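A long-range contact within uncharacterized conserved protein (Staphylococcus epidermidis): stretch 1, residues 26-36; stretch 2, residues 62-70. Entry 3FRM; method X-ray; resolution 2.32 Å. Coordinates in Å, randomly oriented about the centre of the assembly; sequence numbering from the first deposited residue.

Stretch 1 (26-36) AIYLLPPQPLK
Stretch 2 62-70: KMHLNQSSY

Strand 26-29 and helix 62-66 run nearly parallel, their N-to-C directions 13° apart and their axes no closer than 10.7 Å, so side chains must span the gap between them. Beyond these elements the backbones converge: the CA atoms of Pro-31 and Gln-67 lie 6.0 Å apart, those of Pro-34 and Ser-69 4.7 Å. Together the stretches bury 480 Å².

At the strand end, Met-63, modelled as selenomethionine, points toward stretch 1 with rotamers m, t, p. Long, flexible and apolar, it suits this gap: CE of Met-63 lies 3.9 Å from CG2 of Ile-27 (m, t), and Leu-29 adjoins the same methyl, although that approach is too tight in the model to interpret. Leu-29 leaves its CA sideways (chi1 -102°, chi2 37°) and brings CD1 to 3.9 Å from NE2 of His-64, near the ring plane at its edge. This NE2 is buried without a polar partner.

Type I turns at Leu-30 to Gln-33 and Gln-33 to Lys-36 bring Pro-31 and Pro-34 against Gln-67 and Ser-69. Gln-67, the first residue to leave helical phi/psi (-105/15), is the residue most covered by the other stretch (93 Å²): its side chain (chi1 p, chi2 t, chi3 32°) lays OE1 of Gln-67 3.6 Å from CG of Leu-29 and 3.2 Å from CA of Pro-31. NE2 of Gln-67 donates to OG of Ser-69 at 2.9 Å within stretch 2, and OG of Ser-69 donates across to O of Pro-34 at 2.5 Å; small Ser-69 (chi1 m) suits this close approach. The compact ring of Pro-34 (C-gamma endo) puts CB in a hollow, 3.2 Å from O of Gln-67, 3.2 Å from OG of Ser-69 and 3.9 Å from NE2 of Gln-67.

Water 1 bridges O of Pro-31 and O of Gln-67, donating to each at 2.7 Å. Water 2 accepts from N of Tyr-70 at 2.7 Å and donates weakly to O of Pro-34 at 3.3 Å. The exposed Leu-35 (m, m) sets CD1 4.1 Å from CD2 of Tyr-70, oblique to its ring.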

# COMPACT_ATOMS: atom_id res chain seq x y z
N ALA A 26 -4.26 16.82 21.42
CA ALA A 26 -4.26 18.13 20.78
C ALA A 26 -5.56 18.16 20.01
O ALA A 26 -5.90 17.18 19.37
CB ALA A 26 -3.05 18.25 19.80
N ILE A 27 -6.31 19.24 20.10
CA ILE A 27 -7.54 19.42 19.31
C ILE A 27 -7.35 20.48 18.21
O ILE A 27 -6.92 21.57 18.51
CB ILE A 27 -8.64 19.89 20.21
CG1 ILE A 27 -8.95 18.83 21.28
CG2 ILE A 27 -9.87 20.34 19.38
CD1 ILE A 27 -10.22 19.15 22.06
N TYR A 28 -7.64 20.16 16.95
CA TYR A 28 -7.45 21.09 15.85
C TYR A 28 -8.81 21.32 15.17
O TYR A 28 -9.59 20.40 14.98
CB TYR A 28 -6.50 20.47 14.85
CG TYR A 28 -5.05 20.46 15.29
CD1 TYR A 28 -4.17 21.43 14.85
CD2 TYR A 28 -4.58 19.50 16.17
CE1 TYR A 28 -2.83 21.44 15.23
CE2 TYR A 28 -3.25 19.50 16.59
CZ TYR A 28 -2.38 20.48 16.10
OH TYR A 28 -1.06 20.52 16.48
N LEU A 29 -9.04 22.57 14.78
CA LEU A 29 -10.18 23.04 14.09
C LEU A 29 -9.73 24.14 13.13
O LEU A 29 -8.75 24.84 13.40
CB LEU A 29 -11.09 23.70 15.10
CG LEU A 29 -12.34 23.10 15.72
CD1 LEU A 29 -12.27 21.64 16.02
CD2 LEU A 29 -12.53 23.89 16.98
N LEU A 30 -10.49 24.31 12.04
CA LEU A 30 -10.33 25.41 11.15
C LEU A 30 -11.75 25.91 10.83
O LEU A 30 -12.38 25.51 9.84
CB LEU A 30 -9.58 24.99 9.90
CG LEU A 30 -9.13 26.09 8.92
CD1 LEU A 30 -8.22 27.12 9.54
CD2 LEU A 30 -8.38 25.50 7.70
N PRO A 31 -12.27 26.78 11.71
CA PRO A 31 -13.65 27.22 11.68
C PRO A 31 -14.15 27.83 10.35
O PRO A 31 -15.31 27.64 10.01
CB PRO A 31 -13.71 28.21 12.86
CG PRO A 31 -12.69 27.66 13.82
CD PRO A 31 -11.57 27.21 12.93
N PRO A 32 -13.29 28.56 9.62
CA PRO A 32 -13.69 29.03 8.29
C PRO A 32 -13.74 27.92 7.24
O PRO A 32 -14.27 28.15 6.14
CB PRO A 32 -12.58 30.03 7.91
CG PRO A 32 -12.09 30.51 9.20
CD PRO A 32 -12.06 29.26 10.06
N GLN A 33 -13.21 26.74 7.57
CA GLN A 33 -13.17 25.62 6.64
C GLN A 33 -13.69 24.33 7.30
O GLN A 33 -12.99 23.33 7.36
CB GLN A 33 -11.75 25.42 6.10
CG GLN A 33 -11.69 25.15 4.60
CD GLN A 33 -11.68 26.42 3.73
OE1 GLN A 33 -10.63 26.83 3.26
NE2 GLN A 33 -12.84 27.02 3.50
N PRO A 34 -14.95 24.33 7.74
CA PRO A 34 -15.32 23.22 8.63
C PRO A 34 -15.45 21.88 7.90
O PRO A 34 -15.52 20.84 8.55
CB PRO A 34 -16.63 23.68 9.22
CG PRO A 34 -17.25 24.54 8.09
CD PRO A 34 -16.08 25.22 7.43
N LEU A 35 -15.43 21.90 6.57
CA LEU A 35 -15.57 20.70 5.80
C LEU A 35 -14.27 19.95 5.50
O LEU A 35 -14.37 18.83 5.04
CB LEU A 35 -16.34 20.96 4.50
CG LEU A 35 -17.84 21.33 4.61
CD1 LEU A 35 -18.61 20.48 5.62
CD2 LEU A 35 -18.03 22.80 4.90
N LYS A 36 -13.09 20.54 5.74
CA LYS A 36 -11.79 19.82 5.58
C LYS A 36 -11.55 18.83 6.72
O LYS A 36 -11.28 19.25 7.84
CB LYS A 36 -10.57 20.75 5.49
CG LYS A 36 -10.54 21.56 4.20
CD LYS A 36 -9.31 22.49 4.03
CE LYS A 36 -7.95 21.72 3.95
NZ LYS A 36 -8.04 20.62 2.96
N LYS A 62 -20.05 18.05 19.54
CA LYS A 62 -20.54 19.41 19.81
C LYS A 62 -19.70 20.49 19.13
O LYS A 62 -20.22 21.36 18.43
CB LYS A 62 -20.61 19.65 21.30
CG LYS A 62 -21.94 19.24 21.89
CD LYS A 62 -22.13 19.74 23.32
CE LYS A 62 -21.84 18.62 24.38
NZ LYS A 62 -22.96 17.64 24.54
N MSE A 63 -18.40 20.42 19.27
CA MSE A 63 -17.57 21.39 18.59
C MSE A 63 -17.88 21.44 17.13
O MSE A 63 -18.04 22.50 16.55
CB MSE A 63 -16.10 21.08 18.79
CG MSE A 63 -15.72 21.36 20.19
SE MSE A 63 -13.83 21.28 20.64
CE MSE A 63 -13.02 22.64 19.51
N HIS A 64 -17.92 20.27 16.51
CA HIS A 64 -17.97 20.22 15.09
C HIS A 64 -19.31 20.73 14.63
O HIS A 64 -19.37 21.62 13.72
CB HIS A 64 -17.66 18.80 14.61
CG HIS A 64 -16.19 18.49 14.53
ND1 HIS A 64 -15.71 17.34 13.94
CD2 HIS A 64 -15.10 19.20 14.91
CE1 HIS A 64 -14.38 17.36 13.97
NE2 HIS A 64 -13.99 18.47 14.56
N LEU A 65 -20.39 20.25 15.25
CA LEU A 65 -21.71 20.75 14.83
C LEU A 65 -21.84 22.26 15.03
O LEU A 65 -22.52 22.94 14.27
CB LEU A 65 -22.85 20.02 15.54
CG LEU A 65 -23.08 18.60 15.04
CD1 LEU A 65 -24.11 17.89 15.96
CD2 LEU A 65 -23.59 18.66 13.59
N ASN A 66 -21.21 22.78 16.08
CA ASN A 66 -21.23 24.22 16.30
C ASN A 66 -20.67 25.07 15.12
O ASN A 66 -21.15 26.16 14.90
CB ASN A 66 -20.54 24.56 17.61
CG ASN A 66 -20.56 26.04 17.93
OD1 ASN A 66 -21.61 26.61 18.27
ND2 ASN A 66 -19.38 26.66 17.88
N GLN A 67 -19.68 24.55 14.40
CA GLN A 67 -19.11 25.27 13.25
C GLN A 67 -19.59 24.63 11.95
O GLN A 67 -19.01 24.89 10.92
CB GLN A 67 -17.54 25.32 13.30
CG GLN A 67 -16.82 23.95 13.26
CD GLN A 67 -15.27 24.02 13.19
OE1 GLN A 67 -14.64 24.95 13.73
NE2 GLN A 67 -14.65 23.01 12.55
N SER A 68 -20.64 23.79 12.00
CA SER A 68 -21.14 23.16 10.78
C SER A 68 -20.12 22.23 10.12
O SER A 68 -20.06 22.17 8.88
CB SER A 68 -21.55 24.26 9.78
OG SER A 68 -22.63 25.05 10.30
N SER A 69 -19.30 21.55 10.93
CA SER A 69 -18.51 20.39 10.54
C SER A 69 -19.40 19.16 10.83
O SER A 69 -20.12 19.13 11.84
CB SER A 69 -17.30 20.31 11.47
OG SER A 69 -16.18 21.08 11.00
N TYR A 70 -19.38 18.14 9.97
CA TYR A 70 -20.37 17.06 10.15
C TYR A 70 -19.75 15.68 10.29
O TYR A 70 -20.48 14.68 10.30
CB TYR A 70 -21.42 17.05 9.03
CG TYR A 70 -22.11 18.40 8.88
CD1 TYR A 70 -22.95 18.90 9.89
CD2 TYR A 70 -21.90 19.18 7.73
CE1 TYR A 70 -23.56 20.11 9.78
CE2 TYR A 70 -22.51 20.40 7.59
CZ TYR A 70 -23.34 20.86 8.61
OH TYR A 70 -23.91 22.07 8.47
O HOH W 1 -17.97 27.24 10.25
O HOH W 2 -17.39 18.13 8.14